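PDB 7K4O: carboxylic ester hydrolase, which hydrolyses ester bonds in tannins as a fungal tannin acyl hydrolase, a serine esterase of the tannase family. Local coordinates for residues Q26-D31 and F62-D67; P237-D242 and K281-A286. All coordinates share one frame; numbering follows the deposited sequence.

Contact 1 of 2, residues Q26-D31 and F62-D67; sequences QGITID and FAYSHD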
loop_
_atom_site.group_PDB
_atom_site.type_symbol
_atom_site.label_atom_id
_atom_site.label_comp_id
_atom_site.label_asym_id
_atom_site.label_seq_id
_atom_site.Cartn_x
_atom_site.Cartn_y
_atom_site.Cartn_z
ATOM N N GLN A 26 -20.793 -11.219 19.354
ATOM C CA GLN A 26 -21.700 -12.365 19.141
ATOM C C GLN A 26 -21.252 -13.101 17.876
ATOM O O GLN A 26 -21.042 -12.443 16.834
ATOM C CB GLN A 26 -23.148 -11.893 19.028
ATOM C CG GLN A 26 -24.112 -13.056 19.019
ATOM C CD GLN A 26 -25.547 -12.612 19.104
ATOM O OE1 GLN A 26 -25.956 -11.681 18.431
ATOM N NE2 GLN A 26 -26.287 -13.245 19.996
ATOM N N GLY A 27 -21.143 -14.421 17.950
ATOM C CA GLY A 27 -20.690 -15.266 16.836
ATOM C C GLY A 27 -19.228 -15.620 16.907
ATOM O O GLY A 27 -18.755 -16.342 16.038
ATOM N N ILE A 28 -18.503 -15.099 17.892
ATOM C CA ILE A 28 -17.064 -15.405 18.090
ATOM C C ILE A 28 -16.862 -16.225 19.372
ATOM O O ILE A 28 -17.212 -15.751 20.441
ATOM C CB ILE A 28 -16.217 -14.123 18.152
ATOM C CG1 ILE A 28 -16.316 -13.280 16.880
ATOM C CG2 ILE A 28 -14.759 -14.471 18.451
ATOM C CD1 ILE A 28 -15.848 -14.010 15.700
ATOM N N THR A 29 -16.264 -17.389 19.232
ATOM C CA THR A 29 -15.820 -18.239 20.366
ATOM C C THR A 29 -14.305 -18.192 20.441
ATOM O O THR A 29 -13.615 -18.578 19.476
ATOM C CB THR A 29 -16.386 -19.653 20.233
ATOM O OG1 THR A 29 -17.806 -19.585 20.313
ATOM C CG2 THR A 29 -15.873 -20.535 21.366
ATOM N N ILE A 30 -13.786 -17.807 21.611
ATOM C CA ILE A 30 -12.320 -17.727 21.794
ATOM C C ILE A 30 -11.846 -18.994 22.519
ATOM O O ILE A 30 -12.490 -19.352 23.492
ATOM C CB ILE A 30 -11.945 -16.450 22.558
ATOM C CG1 ILE A 30 -12.257 -15.244 21.661
ATOM C CG2 ILE A 30 -10.470 -16.497 22.936
ATOM C CD1 ILE A 30 -12.150 -13.945 22.306
ATOM N N ASP A 31 -10.804 -19.632 22.006
ATOM C CA ASP A 31 -10.264 -20.892 22.602
ATOM C C ASP A 31 -9.181 -20.532 23.640
ATOM O O ASP A 31 -8.021 -20.351 23.266
ATOM C CB ASP A 31 -9.677 -21.798 21.534
ATOM C CG ASP A 31 -9.202 -23.136 22.081
ATOM O OD1 ASP A 31 -9.342 -23.347 23.282
ATOM O OD2 ASP A 31 -8.741 -23.937 21.281
ATOM N N PHE A 62 -3.118 -17.017 20.064
ATOM C CA PHE A 62 -4.300 -17.791 20.432
ATOM C C PHE A 62 -5.253 -17.855 19.231
ATOM O O PHE A 62 -5.036 -17.155 18.237
ATOM C CB PHE A 62 -5.022 -17.230 21.648
ATOM C CG PHE A 62 -5.470 -15.802 21.512
ATOM C CD1 PHE A 62 -4.605 -14.778 21.853
ATOM C CD2 PHE A 62 -6.715 -15.481 21.019
ATOM C CE1 PHE A 62 -4.990 -13.454 21.707
ATOM C CE2 PHE A 62 -7.133 -14.154 20.924
ATOM C CZ PHE A 62 -6.251 -13.145 21.221
ATOM N N ALA A 63 -6.212 -18.760 19.346
ATOM C CA ALA A 63 -7.165 -19.074 18.270
ATOM C C ALA A 63 -8.563 -18.657 18.686
ATOM O O ALA A 63 -8.943 -18.679 19.869
ATOM C CB ALA A 63 -7.126 -20.563 17.961
ATOM N N TYR A 64 -9.380 -18.342 17.684
ATOM C CA TYR A 64 -10.830 -18.189 17.862
ATOM C C TYR A 64 -11.540 -18.782 16.640
ATOM O O TYR A 64 -10.893 -19.105 15.656
ATOM C CB TYR A 64 -11.225 -16.745 18.135
ATOM C CG TYR A 64 -11.089 -15.771 16.996
ATOM C CD1 TYR A 64 -12.121 -15.571 16.094
ATOM C CD2 TYR A 64 -9.960 -15.005 16.840
ATOM C CE1 TYR A 64 -12.027 -14.618 15.092
ATOM C CE2 TYR A 64 -9.832 -14.066 15.832
ATOM C CZ TYR A 64 -10.870 -13.853 14.954
ATOM O OH TYR A 64 -10.753 -12.903 13.978
ATOM N N SER A 65 -12.852 -18.895 16.736
ATOM C CA SER A 65 -13.651 -19.431 15.620
ATOM C C SER A 65 -14.968 -18.679 15.487
ATOM O O SER A 65 -15.449 -18.091 16.462
ATOM C CB SER A 65 -13.866 -20.896 15.780
ATOM O OG SER A 65 -14.567 -21.200 16.962
ATOM N N HIS A 66 -15.527 -18.705 14.270
ATOM C CA HIS A 66 -16.847 -18.145 13.975
ATOM C C HIS A 66 -17.878 -19.238 14.214
ATOM O O HIS A 66 -17.802 -20.281 13.538
ATOM C CB HIS A 66 -16.938 -17.650 12.542
ATOM C CG HIS A 66 -16.057 -16.486 12.262
ATOM N ND1 HIS A 66 -14.753 -16.638 11.926
ATOM C CD2 HIS A 66 -16.297 -15.159 12.274
ATOM C CE1 HIS A 66 -14.210 -15.409 11.740
ATOM N NE2 HIS A 66 -15.138 -14.501 11.977
ATOM N N ASP A 67 -18.814 -18.951 15.074
ATOM C CA ASP A 67 -19.935 -19.873 15.381
ATOM C C ASP A 67 -20.631 -20.253 14.067
ATOM O O ASP A 67 -20.937 -19.394 13.278
ATOM C CB ASP A 67 -20.895 -19.252 16.359
ATOM C CG ASP A 67 -20.271 -18.909 17.710
ATOM O OD1 ASP A 67 -19.123 -19.379 17.957
ATOM O OD2 ASP A 67 -20.916 -18.110 18.452
HETATM O O HOH W 1 -12.776 -21.482 19.155
#

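Contact 2 of 2, residues P237-D242 and K281-A286; sequences PPCELD and KPYSCA. With NAG (2-acetamido-2-deoxy-beta-D-glucopyranose), chain G.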
loop_
_atom_site.group_PDB
_atom_site.type_symbol
_atom_site.label_atom_id
_atom_site.label_comp_id
_atom_site.label_asym_id
_atom_site.label_seq_id
_atom_site.Cartn_x
_atom_site.Cartn_y
_atom_site.Cartn_z
ATOM N N PRO A 237 12.912 -5.535 -25.098
ATOM C CA PRO A 237 13.860 -6.110 -24.140
ATOM C C PRO A 237 13.797 -5.258 -22.872
ATOM O O PRO A 237 13.687 -4.032 -22.965
ATOM C CB PRO A 237 15.235 -5.981 -24.819
ATOM C CG PRO A 237 14.909 -5.823 -26.285
ATOM C CD PRO A 237 13.569 -5.109 -26.350
ATOM N N PRO A 238 13.831 -5.861 -21.673
ATOM C CA PRO A 238 13.795 -5.077 -20.430
ATOM C C PRO A 238 14.797 -3.914 -20.428
ATOM O O PRO A 238 14.497 -2.837 -19.957
ATOM C CB PRO A 238 14.178 -6.109 -19.363
ATOM C CG PRO A 238 13.644 -7.411 -19.922
ATOM C CD PRO A 238 13.890 -7.306 -21.420
ATOM N N CYS A 239 15.983 -4.138 -21.006
ATOM C CA CYS A 239 17.067 -3.129 -21.016
ATOM C C CYS A 239 16.627 -1.889 -21.785
ATOM O O CYS A 239 17.015 -0.774 -21.409
ATOM C CB CYS A 239 18.305 -3.740 -21.664
ATOM S SG CYS A 239 19.786 -2.769 -21.343
ATOM N N GLU A 240 15.853 -2.052 -22.854
ATOM C CA GLU A 240 15.426 -0.894 -23.657
ATOM C C GLU A 240 14.546 0.018 -22.793
ATOM O O GLU A 240 14.693 1.253 -22.872
ATOM C CB GLU A 240 14.709 -1.384 -24.909
ATOM C CG GLU A 240 14.189 -0.274 -25.785
ATOM C CD GLU A 240 13.554 -0.795 -27.066
ATOM O OE1 GLU A 240 12.939 -1.871 -27.011
ATOM O OE2 GLU A 240 13.700 -0.127 -28.122
ATOM N N LEU A 241 13.596 -0.561 -22.055
ATOM C CA LEU A 241 12.682 0.239 -21.187
ATOM C C LEU A 241 13.475 0.825 -20.022
ATOM O O LEU A 241 13.187 1.982 -19.660
ATOM C CB LEU A 241 11.531 -0.660 -20.725
ATOM C CG LEU A 241 10.613 -1.082 -21.874
ATOM C CD1 LEU A 241 9.465 -1.966 -21.443
ATOM C CD2 LEU A 241 10.085 0.130 -22.610
ATOM N N ASP A 242 14.436 0.084 -19.490
ATOM C CA ASP A 242 15.281 0.583 -18.371
ATOM C C ASP A 242 16.080 1.806 -18.840
ATOM O O ASP A 242 16.233 2.766 -18.069
ATOM C CB ASP A 242 16.181 -0.493 -17.794
ATOM C CG ASP A 242 16.897 -0.007 -16.547
ATOM O OD1 ASP A 242 16.216 0.567 -15.644
ATOM O OD2 ASP A 242 18.125 -0.166 -16.489
ATOM N N LYS A 281 19.257 6.286 -28.577
ATOM C CA LYS A 281 20.259 6.195 -27.494
ATOM C C LYS A 281 20.661 4.739 -27.317
ATOM O O LYS A 281 19.833 3.839 -27.300
ATOM C CB LYS A 281 19.728 6.806 -26.200
ATOM C CG LYS A 281 19.736 8.331 -26.175
ATOM C CD LYS A 281 20.875 8.879 -25.317
ATOM C CE LYS A 281 21.409 10.238 -25.741
ATOM N NZ LYS A 281 20.390 11.312 -25.644
ATOM N N PRO A 282 21.966 4.442 -27.201
ATOM C CA PRO A 282 22.401 3.060 -27.042
ATOM C C PRO A 282 22.078 2.537 -25.641
ATOM O O PRO A 282 22.097 3.284 -24.680
ATOM C CB PRO A 282 23.925 3.119 -27.235
ATOM C CG PRO A 282 24.294 4.555 -26.878
ATOM C CD PRO A 282 23.084 5.406 -27.217
ATOM N N TYR A 283 21.878 1.239 -25.549
ATOM C CA TYR A 283 21.706 0.559 -24.253
ATOM C C TYR A 283 22.500 -0.733 -24.300
ATOM O O TYR A 283 22.636 -1.365 -25.375
ATOM C CB TYR A 283 20.216 0.338 -23.946
ATOM C CG TYR A 283 19.486 -0.589 -24.885
ATOM C CD1 TYR A 283 19.518 -1.970 -24.713
ATOM C CD2 TYR A 283 18.724 -0.067 -25.924
ATOM C CE1 TYR A 283 18.810 -2.809 -25.570
ATOM C CE2 TYR A 283 18.018 -0.888 -26.784
ATOM C CZ TYR A 283 18.054 -2.256 -26.600
ATOM O OH TYR A 283 17.352 -3.042 -27.468
ATOM N N SER A 284 22.962 -1.141 -23.137
ATOM C CA SER A 284 23.688 -2.407 -22.956
ATOM C C SER A 284 23.401 -2.901 -21.547
ATOM O O SER A 284 23.529 -2.115 -20.607
ATOM C CB SER A 284 25.165 -2.211 -23.199
ATOM O OG SER A 284 25.894 -3.323 -22.713
ATOM N N CYS A 285 22.982 -4.143 -21.425
ATOM C CA CYS A 285 22.786 -4.818 -20.122
ATOM C C CYS A 285 23.586 -6.107 -20.222
ATOM O O CYS A 285 23.568 -6.740 -21.288
ATOM C CB CYS A 285 21.302 -5.052 -19.804
ATOM S SG CYS A 285 20.355 -3.525 -19.507
ATOM N N ALA A 286 24.251 -6.482 -19.142
ATOM C CA ALA A 286 25.027 -7.731 -19.034
ATOM C C ALA A 286 24.069 -8.917 -18.959
ATOM O O ALA A 286 22.919 -8.741 -18.528
ATOM C CB ALA A 286 25.899 -7.670 -17.812
HETATM C C1 NAG G . 20.153 2.346 -15.444
HETATM C C2 NAG G . 21.220 1.391 -16.010
HETATM C C3 NAG G . 21.688 0.330 -15.029
HETATM C C4 NAG G . 22.215 1.096 -13.850
HETATM C C5 NAG G . 21.127 2.018 -13.307
HETATM C C6 NAG G . 21.652 2.829 -12.137
HETATM C C7 NAG G . 20.890 0.957 -18.393
HETATM C C8 NAG G . 20.111 0.143 -19.385
HETATM N N2 NAG G . 20.642 0.669 -17.120
HETATM O O3 NAG G . 22.605 -0.532 -15.712
HETATM O O4 NAG G . 22.487 0.100 -12.903
HETATM O O5 NAG G . 20.657 2.950 -14.261
HETATM O O6 NAG G . 20.609 3.647 -11.652
HETATM O O7 NAG G . 21.696 1.805 -18.709
HETATM O O HOH W 2 15.968 -1.858 -29.391
#

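Contact 1 of 2, residues Q26-D31 and F62-D67
Two strands of a beta hairpin, 28-47 and 50-66, meet at the hairpin's open end, and strand 28-47 is one of the two outermost strands of the mixed nine-stranded sheet. Thr-29 and Ser-65 form an antiparallel hydrogen-bonded pair: Thr-29 N gives to Ser-65 O (3.0 Å) nearly along the C=O axis, and Ser-65 N returns to Thr-29 O (2.9 Å). That carbonyl oxygen also accepts from a water held by Ser-65 OG. On the face of Ile-28, Ile-30, Tyr-64 and His-66, Tyr-64 starts with CB 3.3 Å from Thr-29 O and 3.9 Å from Ile-30 CA; chi1 of 70° sets CG between the backbone N and carbonyl carbon. Its CD1 meets Ile-28 CG2 at 3.7 Å, CE1 comes 3.9 Å from Ile-28 CD1, and OH bonds to Glu-157 of helix 144-169, which covers this face. Ile-28 CD1 also reaches His-66 CD2, whose ring is fixed by Asp-72 at ND1 and Glu-157 at NE2. Asp-67 N closes the strand end on Gly-27 O. Across the other face, Glu-23 OE2 lies near Asp-67 OD2, which may raise the carboxylate's pKa, while Thr-29 OG1 donates to the syn lone pair of Asp-67 OD1 at 2.7 Å.

Contact 2 of 2, residues P237-D242 and K281-A286
A disulfide ties the first turn of helix 238-252 to the short strand 282-285, within the insertion that follows sheet strand 205-209 of the alpha/beta-hydrolase core. The strand crosses the helix start at 126°, with 8.0 Å between the axes. The CB of Cys-239 points toward the strand with SG anti to the backbone N, and Cys-285 swings its SG beside its own N. The two SG atoms bond at 2.1 Å with chi3 of 83°, near the relaxed right angle. Next to the bridge Tyr-283 lies flat against the helix: Glu-240 CA stands 4.0 Å from the ring centroid, almost on the ring normal, as a CH-pi contact. Glu-240 CB covers the CE2 and CZ side of the same face, while Cys-239 SG approaches Tyr-283 CD1 obliquely at 3.5 Å. The Pro-237 ring meets Tyr-283 at about right angles, CG touching OH at 3.9 Å. A water in the ring plane lies 2.6 Å from Tyr-283 OH and makes a weak bond to Glu-240 OE2. The carboxylate is held more firmly by Tyr-234 at OE1 and Ser-299 at OE2. Pro-237 is the N-cap, and Cys-239 N bonds to Gln-294 OE1 from strand 294-297, the strand's hairpin partner. Beside the disulfide, NAG N2 donates to Asp-242 OD2 at 2.7 Å, and the acetyl methyl C8 rests 3.5 Å from Cys-239 SG; the sugar probably hangs from Asn-246 in the Asn-Glu-Thr sequon. Helix and strand are thus joined covalently, tyrosine packed alongside, in a largely helical insertion consistent with the lid domain of tannase-family esterases.

How the contacts relate
Contact 1 and contact 2 lie on opposite sides of the chain's centre, with centres about 55 Å and nearest atoms about 42 Å apart, so they do not touch. They come in series along the chain: the hairpin of 26-31 and 62-67 is complete long before 237-242 meets 281-286. Contact 1 belongs to the antiparallel edge of the large mixed sheet. Contact 2 lies in the insertion between strands 205-209 and 410-416, neighbours in that same sheet, and its strand 282-285 pairs with 294-297 in a separate two-stranded sheet. Each belongs to a different end of the molecule, away from the pocket that binds 3,4,5-trihydroxybenzoic acid.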